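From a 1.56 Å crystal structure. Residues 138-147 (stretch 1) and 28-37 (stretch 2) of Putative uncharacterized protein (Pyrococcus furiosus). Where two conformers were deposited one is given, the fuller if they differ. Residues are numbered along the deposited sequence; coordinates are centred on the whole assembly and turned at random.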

# COMPACT_ATOMS: atom_id res chain seq x y z
N ASN A 138 -1.86 -9.35 13.48
CA ASN A 138 -3.23 -9.22 13.95
C ASN A 138 -3.85 -7.85 13.68
O ASN A 138 -3.46 -6.85 14.30
CB ASN A 138 -3.31 -9.57 15.44
CG ASN A 138 -4.61 -9.13 16.09
OD1 ASN A 138 -5.69 -9.27 15.51
ND2 ASN A 138 -4.51 -8.58 17.30
N PHE A 139 -4.80 -7.80 12.74
CA PHE A 139 -5.66 -6.64 12.56
C PHE A 139 -7.09 -7.04 12.90
O PHE A 139 -7.68 -7.88 12.22
CB PHE A 139 -5.60 -6.10 11.12
CG PHE A 139 -6.46 -4.88 10.89
CD1 PHE A 139 -5.94 -3.61 11.08
CD2 PHE A 139 -7.79 -5.00 10.48
CE1 PHE A 139 -6.72 -2.48 10.87
CE2 PHE A 139 -8.59 -3.88 10.27
CZ PHE A 139 -8.05 -2.60 10.47
N THR A 140 -7.63 -6.44 13.95
CA THR A 140 -8.99 -6.75 14.38
C THR A 140 -9.77 -5.46 14.52
O THR A 140 -9.35 -4.54 15.22
CB THR A 140 -8.99 -7.55 15.71
OG1 THR A 140 -8.33 -8.80 15.51
CG2 THR A 140 -10.40 -7.81 16.20
N ALA A 141 -10.91 -5.40 13.83
CA ALA A 141 -11.77 -4.23 13.86
C ALA A 141 -13.22 -4.62 14.02
O ALA A 141 -13.74 -5.45 13.26
CB ALA A 141 -11.58 -3.41 12.58
N ARG A 142 -13.88 -4.04 15.01
CA ARG A 142 -15.33 -4.06 15.09
C ARG A 142 -15.83 -2.69 15.55
O ARG A 142 -15.52 -2.24 16.66
CB ARG A 142 -15.84 -5.17 16.00
CG ARG A 142 -17.33 -5.49 15.79
CD ARG A 142 -18.26 -4.58 16.59
NE ARG A 142 -19.65 -4.67 16.14
CZ ARG A 142 -20.70 -4.29 16.86
NH1 ARG A 142 -20.55 -3.80 18.08
NH2 ARG A 142 -21.92 -4.41 16.35
N TYR A 143 -16.59 -2.04 14.68
CA TYR A 143 -17.15 -0.73 14.98
C TYR A 143 -18.44 -0.55 14.18
O TYR A 143 -18.41 -0.53 12.95
CB TYR A 143 -16.15 0.38 14.65
CG TYR A 143 -16.56 1.74 15.17
CD1 TYR A 143 -16.59 2.00 16.54
CD2 TYR A 143 -16.94 2.76 14.29
CE1 TYR A 143 -16.97 3.25 17.02
CE2 TYR A 143 -17.32 4.01 14.77
CZ TYR A 143 -17.34 4.24 16.14
OH TYR A 143 -17.72 5.47 16.63
N GLY A 144 -19.55 -0.42 14.89
CA GLY A 144 -20.86 -0.41 14.26
C GLY A 144 -21.09 -1.72 13.54
O GLY A 144 -20.86 -2.79 14.10
N SER A 145 -21.51 -1.63 12.28
CA SER A 145 -21.74 -2.81 11.46
C SER A 145 -20.46 -3.28 10.75
O SER A 145 -20.47 -4.30 10.06
CB SER A 145 -22.86 -2.56 10.45
OG SER A 145 -22.54 -1.48 9.59
N TRP A 146 -19.38 -2.53 10.92
CA TRP A 146 -18.10 -2.83 10.27
C TRP A 146 -17.25 -3.78 11.10
O TRP A 146 -16.83 -3.46 12.22
CB TRP A 146 -17.33 -1.53 9.98
CG TRP A 146 -15.95 -1.72 9.40
CD1 TRP A 146 -15.63 -2.37 8.24
CD2 TRP A 146 -14.72 -1.24 9.94
NE1 TRP A 146 -14.27 -2.33 8.04
CE2 TRP A 146 -13.69 -1.64 9.06
CE3 TRP A 146 -14.38 -0.50 11.09
CZ2 TRP A 146 -12.34 -1.34 9.30
CZ3 TRP A 146 -13.04 -0.20 11.32
CH2 TRP A 146 -12.04 -0.62 10.42
N ILE A 147 -16.98 -4.96 10.54
CA ILE A 147 -16.11 -5.94 11.18
C ILE A 147 -15.09 -6.52 10.20
O ILE A 147 -15.46 -6.98 9.11
CB ILE A 147 -16.91 -7.09 11.87
CG1 ILE A 147 -15.96 -8.09 12.53
CG2 ILE A 147 -17.86 -7.78 10.89
CD1 ILE A 147 -16.58 -8.89 13.66
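Stretch 2 28-37: NIAMFLSRVS

Stretch 2 is helical throughout, its backbone carbonyls accepting hydrogen bonds from amides four residues on, as in Phe 32 N to Asn 28 O at 2.9 Å. It lies against a β-hairpin: strand 138-143 turns through a type II' turn, Tyr 143 to Trp 146, into the strand beginning at Trp 146. Gly 144 suits this turn because its positive phi favours glycine. Helix and first strand run nearly antiparallel, with a signed crossing angle of -159° and axes 12.0 Å apart at closest approach. Phe 139 therefore lies nearest Val 36 and Tyr 143 nearest Ile 29, with CA-CA distances of 8.9 and 9.9 Å.

No hydrogen bond joins the stretches; the contact is apolar, and long side chains bridge the gap between the backbones. Phe 139 leaves its strand sideways, yet its ring reaches three helix residues: CE1 lies 3.9 Å from Phe 32 CE2, CD1 4.0 Å from Val 36 CG1, and CZ 3.8 Å from Leu 33 CD2, which meets the ring edge. The same Leu 33 CD2 also approaches the edge of Trp 146, 4.2 Å from its CH2, so one branched side chain serves both strands. Near the turn, Ile 29 CD1 sits over one face of Tyr 143, 3.8 Å from its CE2, in a CH-pi contact suited to a slender methyl terminus.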

# COMPACT_ATOMS: atom_id res chain seq x y z
N ASN A 28 -9.58 9.85 15.28
CA ASN A 28 -8.71 8.83 15.84
C ASN A 28 -8.72 7.53 15.02
O ASN A 28 -7.69 6.89 14.87
CB ASN A 28 -9.07 8.54 17.29
CG ASN A 28 -8.73 9.69 18.22
OD1 ASN A 28 -7.96 10.59 17.88
ND2 ASN A 28 -9.31 9.66 19.42
N ILE A 29 -9.89 7.18 14.50
CA ILE A 29 -10.01 5.97 13.68
C ILE A 29 -9.25 6.15 12.37
O ILE A 29 -8.48 5.26 11.97
CB ILE A 29 -11.49 5.57 13.43
CG1 ILE A 29 -12.15 5.20 14.77
CG2 ILE A 29 -11.56 4.41 12.44
CD1 ILE A 29 -13.66 5.07 14.70
N ALA A 30 -9.43 7.30 11.72
CA ALA A 30 -8.73 7.58 10.47
C ALA A 30 -7.21 7.63 10.67
O ALA A 30 -6.47 7.13 9.82
CB ALA A 30 -9.24 8.86 9.83
N MET A 31 -6.76 8.20 11.78
CA MET A 31 -5.33 8.27 12.08
C MET A 31 -4.74 6.89 12.38
O MET A 31 -3.62 6.60 11.98
CB MET A 31 -5.06 9.26 13.21
CG MET A 31 -5.25 10.71 12.79
SD MET A 31 -4.24 11.17 11.37
CE MET A 31 -2.60 11.08 12.10
N PHE A 32 -5.51 6.06 13.08
CA PHE A 32 -5.12 4.67 13.34
C PHE A 32 -4.96 3.90 12.03
O PHE A 32 -3.93 3.25 11.80
CB PHE A 32 -6.14 3.98 14.24
CG PHE A 32 -5.96 2.48 14.33
CD1 PHE A 32 -5.01 1.92 15.18
CD2 PHE A 32 -6.74 1.63 13.55
CE1 PHE A 32 -4.85 0.53 15.26
CE2 PHE A 32 -6.58 0.24 13.62
CZ PHE A 32 -5.63 -0.31 14.48
N LEU A 33 -5.97 3.99 11.16
CA LEU A 33 -5.92 3.26 9.89
C LEU A 33 -4.81 3.77 8.98
O LEU A 33 -4.19 2.99 8.25
CB LEU A 33 -7.27 3.34 9.17
CG LEU A 33 -8.46 2.63 9.83
CD1 LEU A 33 -9.73 3.01 9.09
CD2 LEU A 33 -8.26 1.12 9.87
N SER A 34 -4.56 5.08 9.04
CA SER A 34 -3.46 5.72 8.32
C SER A 34 -2.13 5.12 8.75
O SER A 34 -1.32 4.72 7.91
CB SER A 34 -3.46 7.22 8.58
OG SER A 34 -4.55 7.86 7.94
N ARG A 35 -1.92 5.07 10.06
CA ARG A 35 -0.70 4.50 10.62
C ARG A 35 -0.55 3.00 10.32
O ARG A 35 0.54 2.53 10.00
CB ARG A 35 -0.60 4.82 12.11
CG ARG A 35 -0.27 6.30 12.33
CD ARG A 35 -0.47 6.74 13.78
NE ARG A 35 0.26 5.94 14.76
CZ ARG A 35 1.57 6.02 14.99
NH1 ARG A 35 2.33 6.86 14.29
NH2 ARG A 35 2.13 5.25 15.92
N VAL A 36 -1.66 2.26 10.38
CA VAL A 36 -1.63 0.85 10.00
C VAL A 36 -1.20 0.69 8.53
O VAL A 36 -0.32 -0.11 8.23
CB VAL A 36 -2.99 0.16 10.27
CG1 VAL A 36 -3.05 -1.21 9.61
CG2 VAL A 36 -3.23 0.04 11.77
N SER A 37 -1.83 1.47 7.65
CA SER A 37 -1.49 1.44 6.22
C SER A 37 -0.00 1.72 6.00
O SER A 37 0.68 0.97 5.30
CB SER A 37 -2.34 2.45 5.45
OG SER A 37 -1.86 2.60 4.12